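Long-range contact in OmpA family protein (Klebsiella pneumoniae subsp. pneumoniae, PDB 7RJJ), which probably anchors the outer membrane to the cell wall by binding peptidoglycan through its OmpA-like domain, which holds D-alanine: residues R40-D52 and N109-C123. Numbering follows the deposited sequence.
With DAL (D-alanine), chain C.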
ATOM      1  N   ARG A  40      14.989   3.426   7.708  1.00 26.77           N
ATOM      2  CA  ARG A  40      15.518   4.277   6.611  1.00 26.63           C
ATOM      3  C   ARG A  40      14.925   5.680   6.727  1.00 23.92           C
ATOM      4  O   ARG A  40      14.167   6.121   5.872  1.00 21.37           O
ATOM      5  CB  ARG A  40      15.262   3.598   5.262  1.00 27.28           C
ATOM      6  CG  ARG A  40      15.380   2.081   5.331  1.00 30.53           C
ATOM      7  CD  ARG A  40      15.992   1.382   4.141  1.00 32.73           C
ATOM      8  NE  ARG A  40      17.428   1.636   4.127  1.00 38.66           N
ATOM      9  CZ  ARG A  40      18.346   0.862   3.548  1.00 41.18           C
ATOM     10  NH1 ARG A  40      19.623   1.205   3.602  1.00 43.34           N
ATOM     11  NH2 ARG A  40      17.997  -0.261   2.942  1.00 42.56           N
ATOM     12  N   PRO A  41      15.286   6.442   7.780  1.00 25.36           N
ATOM     13  CA  PRO A  41      14.766   7.795   7.955  1.00 23.87           C
ATOM     14  C   PRO A  41      15.068   8.704   6.758  1.00 20.95           C
ATOM     15  O   PRO A  41      16.150   8.635   6.244  1.00 21.08           O
ATOM     16  CB  PRO A  41      15.514   8.339   9.183  1.00 26.24           C
ATOM     17  CG  PRO A  41      16.005   7.114   9.920  1.00 28.83           C
ATOM     18  CD  PRO A  41      16.187   6.037   8.871  1.00 28.03           C
ATOM     19  N   GLY A  42      14.073   9.458   6.300  1.00 19.12           N
ATOM     20  CA  GLY A  42      14.312  10.445   5.232  1.00 17.50           C
ATOM     21  C   GLY A  42      14.125   9.918   3.827  1.00 15.49           C
ATOM     22  O   GLY A  42      14.193  10.740   2.900  1.00 15.14           O
ATOM     23  N   TRP A  43      13.917   8.610   3.649  1.00 14.68           N
ATOM     24  CA  TRP A  43      13.688   8.073   2.281  1.00 13.43           C
ATOM     25  C   TRP A  43      12.242   8.375   1.866  1.00 12.14           C
ATOM     26  O   TRP A  43      11.362   8.334   2.752  1.00 12.42           O
ATOM     27  CB  TRP A  43      13.951   6.563   2.244  1.00 14.11           C
ATOM     28  CG  TRP A  43      15.381   6.144   2.381  1.00 15.56           C
ATOM     29  CD1 TRP A  43      16.312   6.587   3.277  1.00 16.58           C
ATOM     30  CD2 TRP A  43      15.996   5.058   1.673  1.00 16.75           C
ATOM     31  NE1 TRP A  43      17.486   5.905   3.110  1.00 18.27           N
ATOM     32  CE2 TRP A  43      17.319   4.951   2.141  1.00 18.56           C
ATOM     33  CE3 TRP A  43      15.563   4.194   0.665  1.00 16.85           C
ATOM     34  CZ2 TRP A  43      18.214   4.012   1.630  1.00 20.74           C
ATOM     35  CZ3 TRP A  43      16.442   3.266   0.165  1.00 18.95           C
ATOM     36  CH2 TRP A  43      17.746   3.168   0.648  1.00 20.97           C
ATOM     37  N   LEU A  44      12.003   8.674   0.590  1.00 11.28           N
ATOM     38  CA  LEU A  44      10.605   8.838   0.119  1.00 10.53           C
ATOM     39  C   LEU A  44       9.895   7.482   0.241  1.00  9.95           C
ATOM     40  O   LEU A  44      10.454   6.469  -0.257  1.00 10.14           O
ATOM     41  CB  LEU A  44      10.578   9.313  -1.335  1.00 10.72           C
ATOM     42  CG  LEU A  44       9.184   9.487  -1.936  1.00 10.56           C
ATOM     43  CD1 LEU A  44       8.445  10.644  -1.276  1.00 11.22           C
ATOM     44  CD2 LEU A  44       9.261   9.699  -3.445  1.00 11.37           C
ATOM     45  N   ILE A  45       8.707   7.482   0.839  1.00  9.69           N
ATOM     46  CA  ILE A  45       7.881   6.256   1.044  1.00  9.54           C
ATOM     47  C   ILE A  45       6.823   6.279  -0.050  1.00  8.87           C
ATOM     48  O   ILE A  45       5.854   7.061   0.076  1.00  9.06           O
ATOM     49  CB  ILE A  45       7.263   6.207   2.457  1.00 10.46           C
ATOM     50  CG1 ILE A  45       8.304   6.443   3.554  1.00 11.49           C
ATOM     51  CG2 ILE A  45       6.505   4.902   2.683  1.00 10.89           C
ATOM     52  CD1 ILE A  45       7.704   6.689   4.907  1.00 13.08           C
ATOM     53  N   VAL A  46       7.044   5.517  -1.116  1.00  8.55           N
ATOM     54  CA  VAL A  46       6.037   5.495  -2.205  1.00  8.29           C
ATOM     55  C   VAL A  46       5.025   4.412  -1.834  1.00  8.24           C
ATOM     56  O   VAL A  46       5.416   3.238  -1.744  1.00  8.57           O
ATOM     57  CB  VAL A  46       6.671   5.279  -3.591  1.00  8.64           C
ATOM     58  CG1 VAL A  46       5.612   5.070  -4.671  1.00  8.77           C
ATOM     59  CG2 VAL A  46       7.615   6.411  -3.957  1.00  9.21           C
ATOM     60  N   VAL A  47       3.782   4.812  -1.609  1.00  8.30           N
ATOM     61  CA  VAL A  47       2.709   3.876  -1.173  1.00  8.61           C
ATOM     62  C   VAL A  47       1.765   3.667  -2.362  1.00  8.44           C
ATOM     63  O   VAL A  47       1.096   4.633  -2.756  1.00  8.67           O
ATOM     64  CB  VAL A  47       1.969   4.419   0.064  1.00  9.48           C
ATOM     65  CG1 VAL A  47       1.020   3.371   0.627  1.00 10.27           C
ATOM     66  CG2 VAL A  47       2.930   4.880   1.144  1.00 10.03           C
ATOM     67  N   ALA A  48       1.763   2.462  -2.930  1.00  8.50           N
ATOM     68  CA  ALA A  48       0.973   2.159  -4.145  1.00  8.64           C
ATOM     69  C   ALA A  48      -0.170   1.200  -3.819  1.00  9.13           C
ATOM     70  O   ALA A  48       0.095   0.104  -3.245  1.00  9.62           O
ATOM     71  CB  ALA A  48       1.873   1.590  -5.210  1.00  8.94           C
ATOM     72  N   GLY A  49      -1.393   1.625  -4.137  1.00  9.50           N
ATOM     73  CA  GLY A  49      -2.584   0.784  -3.918  1.00 10.21           C
ATOM     74  C   GLY A  49      -2.944  -0.004  -5.162  1.00 10.57           C
ATOM     75  O   GLY A  49      -2.645   0.449  -6.305  1.00 10.56           O
ATOM     76  N   HIS A  50      -3.621  -1.136  -4.954  1.00 11.51           N
ATOM     77  CA  HIS A  50      -4.023  -2.038  -6.054  1.00 12.15           C
ATOM     78  C   HIS A  50      -5.419  -2.589  -5.768  1.00 13.18           C
ATOM     79  O   HIS A  50      -5.882  -2.506  -4.603  1.00 13.56           O
ATOM     80  CB  HIS A  50      -3.030  -3.193  -6.178  1.00 12.81           C
ATOM     81  CG  HIS A  50      -1.628  -2.781  -6.474  1.00 12.59           C
ATOM     82  ND1 HIS A  50      -1.122  -2.802  -7.754  1.00 13.13           N
ATOM     83  CD2 HIS A  50      -0.619  -2.398  -5.666  1.00 12.34           C
ATOM     84  CE1 HIS A  50       0.137  -2.418  -7.737  1.00 13.34           C
ATOM     85  NE2 HIS A  50       0.479  -2.153  -6.463  1.00 12.59           N
ATOM     86  N   THR A  51      -6.037  -3.152  -6.794  1.00 14.18           N
ATOM     87  CA  THR A  51      -7.388  -3.757  -6.653  1.00 15.61           C
ATOM     88  C   THR A  51      -7.430  -5.068  -7.429  1.00 16.97           C
ATOM     89  O   THR A  51      -6.488  -5.324  -8.200  1.00 16.61           O
ATOM     90  CB  THR A  51      -8.480  -2.849  -7.233  1.00 15.82           C
ATOM     91  OG1 THR A  51      -8.375  -2.861  -8.657  1.00 15.92           O
ATOM     92  CG2 THR A  51      -8.384  -1.424  -6.740  1.00 15.60           C
ATOM     93  N   ASP A  52      -8.453  -5.889  -7.164  1.00 18.86           N
ATOM     94  CA  ASP A  52      -8.669  -7.097  -7.999  1.00 20.99           C
ATOM     95  C   ASP A  52      -9.369  -6.565  -9.259  1.00 21.65           C
ATOM     96  O   ASP A  52      -9.654  -5.343  -9.301  1.00 20.31           O
ATOM     97  CB  ASP A  52      -9.424  -8.188  -7.227  1.00 23.08           C
ATOM     98  CG  ASP A  52     -10.801  -7.774  -6.743  1.00 23.71           C
ATOM     99  OD1 ASP A  52     -11.390  -6.890  -7.381  1.00 24.23           O
ATOM    100  OD2 ASP A  52     -11.271  -8.336  -5.715  1.00 25.54           O
ATOM    101  N   ASN A 109      -4.770  -9.639  -4.526  1.00 17.18           N
ATOM    102  CA  ASN A 109      -4.633  -8.454  -5.417  1.00 16.01           C
ATOM    103  C   ASN A 109      -5.088  -7.172  -4.704  1.00 15.50           C
ATOM    104  O   ASN A 109      -4.568  -6.080  -5.061  1.00 14.84           O
ATOM    105  CB  ASN A 109      -5.343  -8.684  -6.750  1.00 16.49           C
ATOM    106  CG  ASN A 109      -4.638  -9.708  -7.614  1.00 17.27           C
ATOM    107  OD1 ASN A 109      -3.405  -9.802  -7.599  1.00 17.07           O
ATOM    108  ND2 ASN A 109      -5.405 -10.463  -8.391  1.00 18.18           N
ATOM    109  N   ARG A 110      -6.046  -7.275  -3.781  1.00 16.36           N
ATOM    110  CA  ARG A 110      -6.510  -6.101  -2.995  1.00 16.33           C
ATOM    111  C   ARG A 110      -5.384  -5.786  -2.014  1.00 15.83           C
ATOM    112  O   ARG A 110      -5.390  -6.350  -0.906  1.00 16.38           O
ATOM    113  CB  ARG A 110      -7.840  -6.430  -2.305  1.00 17.83           C
ATOM    114  CG  ARG A 110      -8.941  -6.843  -3.270  1.00 18.81           C
ATOM    115  CD  ARG A 110     -10.298  -6.983  -2.601  1.00 20.62           C
ATOM    116  NE  ARG A 110     -10.395  -8.060  -1.619  1.00 21.78           N
ATOM    117  CZ  ARG A 110     -10.880  -9.289  -1.860  1.00 22.87           C
ATOM    118  NH1 ARG A 110     -11.295  -9.623  -3.066  1.00 22.83           N
ATOM    119  NH2 ARG A 110     -10.935 -10.183  -0.888  1.00 24.12           N
ATOM    120  N   ARG A 111      -4.467  -4.890  -2.394  1.00 14.89           N
ATOM    121  CA  ARG A 111      -3.284  -4.735  -1.527  1.00 14.85           C
ATOM    122  C   ARG A 111      -2.605  -3.375  -1.695  1.00 13.62           C
ATOM    123  O   ARG A 111      -3.002  -2.579  -2.569  1.00 13.26           O
ATOM    124  CB  ARG A 111      -2.295  -5.816  -1.964  1.00 15.53           C
ATOM    125  CG  ARG A 111      -1.648  -5.509  -3.307  1.00 15.33           C
ATOM    126  CD  ARG A 111      -0.945  -6.693  -3.935  1.00 16.61           C
ATOM    127  NE  ARG A 111      -0.080  -6.262  -5.028  1.00 16.95           N
ATOM    128  CZ  ARG A 111      -0.473  -6.069  -6.278  1.00 17.86           C
ATOM    129  NH1 ARG A 111      -1.740  -6.260  -6.623  1.00 18.66           N
ATOM    130  NH2 ARG A 111       0.403  -5.673  -7.186  1.00 18.08           N
ATOM    131  N   VAL A 112      -1.594  -3.149  -0.869  1.00 13.57           N
ATOM    132  CA  VAL A 112      -0.721  -1.950  -0.968  1.00 12.83           C
ATOM    133  C   VAL A 112       0.733  -2.438  -0.991  1.00 13.44           C
ATOM    134  O   VAL A 112       1.050  -3.412  -0.278  1.00 14.51           O
ATOM    135  CB  VAL A 112      -0.993  -0.952   0.171  1.00 12.89           C
ATOM    136  CG1 VAL A 112       0.195  -0.037   0.420  1.00 12.35           C
ATOM    137  CG2 VAL A 112      -2.270  -0.163  -0.068  1.00 13.04           C
ATOM    138  N   GLU A 113       1.546  -1.809  -1.836  1.00 13.95           N
ATOM    139  CA  GLU A 113       2.993  -2.072  -2.005  1.00 15.47           C
ATOM    140  C   GLU A 113       3.729  -0.797  -1.578  1.00 14.17           C
ATOM    141  O   GLU A 113       3.219   0.302  -1.905  1.00 13.92           O
ATOM    142  CB  GLU A 113       3.319  -2.368  -3.472  1.00 17.89           C
ATOM    143  CG  GLU A 113       2.593  -3.561  -4.070  1.00 20.97           C
ATOM    144  CD  GLU A 113       3.101  -4.932  -3.664  1.00 25.27           C
ATOM    145  OE1 GLU A 113       4.063  -5.001  -2.846  1.00 28.24           O
ATOM    146  OE2 GLU A 113       2.557  -5.939  -4.194  1.00 29.86           O
ATOM    147  N   ILE A 114       4.830  -0.932  -0.845  1.00 13.86           N
ATOM    148  CA  ILE A 114       5.623   0.253  -0.404  1.00 13.57           C
ATOM    149  C   ILE A 114       7.035   0.133  -0.982  1.00 13.90           C
ATOM    150  O   ILE A 114       7.633  -0.970  -0.916  1.00 14.58           O
ATOM    151  CB  ILE A 114       5.623   0.388   1.133  1.00 14.19           C
ATOM    152  CG1 ILE A 114       4.209   0.621   1.673  1.00 13.96           C
ATOM    153  CG2 ILE A 114       6.574   1.489   1.583  1.00 14.62           C
ATOM    154  CD1 ILE A 114       4.100   0.599   3.180  1.00 15.26           C
ATOM    155  N   SER A 115       7.513   1.218  -1.589  1.00 13.43           N
ATOM    156  CA  SER A 115       8.898   1.272  -2.110  1.00 14.48           C
ATOM    157  C   SER A 115       9.601   2.442  -1.421  1.00 14.56           C
ATOM    158  O   SER A 115       8.970   3.518  -1.332  1.00 14.11           O
ATOM    159  CB  SER A 115       8.930   1.432  -3.596  1.00 14.78           C
ATOM    160  OG  SER A 115       8.294   0.345  -4.240  1.00 15.12           O
ATOM    161  N   LEU A 116      10.819   2.232  -0.920  1.00 15.61           N
ATOM    162  CA  LEU A 116      11.575   3.341  -0.265  1.00 16.08           C
ATOM    163  C   LEU A 116      12.589   3.878  -1.285  1.00 17.08           C
ATOM    164  O   LEU A 116      13.392   3.092  -1.810  1.00 18.28           O
ATOM    165  CB  LEU A 116      12.208   2.828   1.026  1.00 17.35           C
ATOM    166  CG  LEU A 116      11.259   2.071   1.958  1.00 16.97           C
ATOM    167  CD1 LEU A 116      11.989   1.564   3.192  1.00 18.94           C
ATOM    168  CD2 LEU A 116      10.078   2.933   2.360  1.00 15.53           C
ATOM    169  N   VAL A 117      12.499   5.173  -1.590  1.00 16.83           N
ATOM    170  CA  VAL A 117      13.330   5.785  -2.662  1.00 18.29           C
ATOM    171  C   VAL A 117      14.299   6.774  -2.025  1.00 19.59           C
ATOM    172  O   VAL A 117      13.889   7.764  -1.435  1.00 18.85           O
ATOM    173  CB  VAL A 117      12.427   6.450  -3.717  1.00 17.58           C
ATOM    174  CG1 VAL A 117      13.236   7.041  -4.848  1.00 19.46           C
ATOM    175  CG2 VAL A 117      11.379   5.475  -4.242  1.00 16.63           C
ATOM    176  N   PRO A 118      15.616   6.504  -2.077  1.00 22.06           N
ATOM    177  CA  PRO A 118      16.595   7.398  -1.460  1.00 23.77           C
ATOM    178  C   PRO A 118      16.933   8.677  -2.246  1.00 25.43           C
ATOM    179  O   PRO A 118      17.308   9.654  -1.602  1.00 25.80           O
ATOM    180  CB  PRO A 118      17.841   6.503  -1.358  1.00 25.88           C
ATOM    181  CG  PRO A 118      17.709   5.540  -2.519  1.00 26.04           C
ATOM    182  CD  PRO A 118      16.221   5.300  -2.663  1.00 23.40           C
ATOM    183  N   GLN A 119      16.752   8.676  -3.575  1.00 26.71           N
ATOM    184  CA  GLN A 119      17.165   9.847  -4.409  1.00 29.28           C
ATOM    185  C   GLN A 119      16.261  11.066  -4.181  1.00 28.75           C
ATOM    186  O   GLN A 119      16.683  12.173  -4.558  1.00 30.15           O
ATOM    187  CB  GLN A 119      17.153   9.518  -5.906  1.00 31.01           C
ATOM    188  CG  GLN A 119      18.004   8.318  -6.303  1.00 32.93           C
ATOM    189  CD  GLN A 119      17.348   6.986  -6.036  1.00 31.42           C
ATOM    190  OE1 GLN A 119      16.182   6.893  -5.649  1.00 29.58           O
ATOM    191  NE2 GLN A 119      18.092   5.924  -6.285  1.00 33.44           N
ATOM    192  N   VAL A 120      15.078  10.882  -3.596  1.00 27.43           N
ATOM    193  CA  VAL A 120      14.129  12.015  -3.380  1.00 27.96           C
ATOM    194  C   VAL A 120      14.137  12.393  -1.892  1.00 28.78           C
ATOM    195  O   VAL A 120      13.974  11.492  -1.050  1.00 27.20           O
ATOM    196  CB  VAL A 120      12.717  11.641  -3.874  1.00 26.68           C
ATOM    197  CG1 VAL A 120      11.688  12.714  -3.551  1.00 26.98           C
ATOM    198  CG2 VAL A 120      12.707  11.321  -5.363  1.00 27.77           C
ATOM    199  N   ASP A 121      14.401  13.667  -1.573  1.00 32.61           N
ATOM    200  CA  ASP A 121      14.383  14.087  -0.142  1.00 33.46           C
ATOM    201  C   ASP A 121      12.899  14.135   0.239  1.00 32.18           C
ATOM    202  O   ASP A 121      12.065  14.446  -0.647  1.00 34.04           O
ATOM    203  CB  ASP A 121      15.210  15.358   0.087  1.00 37.69           C
ATOM    204  CG  ASP A 121      15.506  15.671   1.551  1.00 39.44           C
ATOM    205  OD1 ASP A 121      14.637  15.410   2.401  1.00 41.19           O
ATOM    206  OD2 ASP A 121      16.632  16.128   1.839  1.00 41.36           O
ATOM    207  N   ALA A 122      12.560  13.690   1.446  1.00 30.59           N
ATOM    208  CA  ALA A 122      11.131  13.640   1.826  1.00 28.98           C
ATOM    209  C   ALA A 122      10.962  13.935   3.316  1.00 29.51           C
ATOM    210  O   ALA A 122       9.851  14.294   3.716  1.00 30.83           O
ATOM    211  CB  ALA A 122      10.577  12.280   1.469  1.00 27.74           C
ATOM    212  N   CYS A 123      12.023  13.758   4.096  1.00 30.34           N
ATOM    213  CA  CYS A 123      11.953  13.978   5.565  1.00 32.34           C
ATOM    214  C   CYS A 123      13.325  13.695   6.187  1.00 33.88           C
ATOM    215  O   CYS A 123      14.252  14.475   5.915  1.00 35.44           O
ATOM    216  CB  CYS A 123      10.853  13.140   6.207  1.00 31.07           C
ATOM    217  SG  CYS A 123      10.676  11.453   5.556  1.00 29.84           S
TER
HETATM  218  N   DAL C 601     -12.173  -4.572  -7.494  1.00 24.99           N
HETATM  219  CA  DAL C 601     -12.751  -4.815  -6.137  1.00 25.85           C
HETATM  220  CB  DAL C 601     -13.951  -3.927  -5.925  1.00 29.05           C
HETATM  221  C   DAL C 601     -11.678  -4.587  -5.064  1.00 25.73           C
HETATM  222  O   DAL C 601     -11.990  -4.439  -3.884  1.00 23.42           O
HETATM  223  OXT DAL C 601     -10.475  -4.570  -5.339  1.00 22.22           O
HETATM  224  O   HOH W   1      15.544  12.954   2.940  1.00 25.50           O
HETATM  225  O   HOH W   2       5.751   1.048  -4.315  1.00 22.08           O
HETATM  226  O   HOH W   3      -3.915  -5.805  -8.603  1.00 23.33           O
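The guanidinium of Arg111 lies flat on the imidazole of His50, group centres 3.6 Å apart and planes 20° from parallel. From CB outward, Arg111 sets CG between the backbone N and the carbonyl carbon (chi1 73°), CG packs against His50 CB and CD2, and the chain then runs extended to NE. There NE gives a nearly straight bond to Glu113 OE2 at 2.8 Å, in the guanidinium plane, making a salt bridge. CZ sits above His50 CG, NH1 reaches Asn109 O and a water that also donates to Thr51 O, and NH2 lies over the centre of the imidazole while bonding Arg95 O. These bonds hold the guanidinium against rotation and keep it flat on the ring.

Behind it, strands 43-49 and 112-117 pair antiparallel. Leu44, Val46 and Ala48 each exchange two N-H...O bonds with Val117, Ser115 and Glu113. One face carries Ile45, Val47, Val112, Ile114 and Leu116, with Ile45 CG2 against Ile114 CG2 at 3.6 Å. At the other end of the pairing, Pro118 CB sits squarely over the six-membered ring of Trp43, 3.6 Å from its centroid in a CH-pi contact; Arg40 CB lies over the opposite face, toward the rim.

At the ligand end, Arg110 NH1 makes a salt bridge to Asp52 OD2 at 2.9 Å, the oxygen lying in the guanidinium plane, while its NE binds Phe15 O. Asp52 N donates to D-alanine OXT at 3.0 Å. Braced by Arg110, Asp52 grips the ligand together with Arg67 of helix 57-77, consistent with the peptidoglycan-binding site of OmpA-like domains.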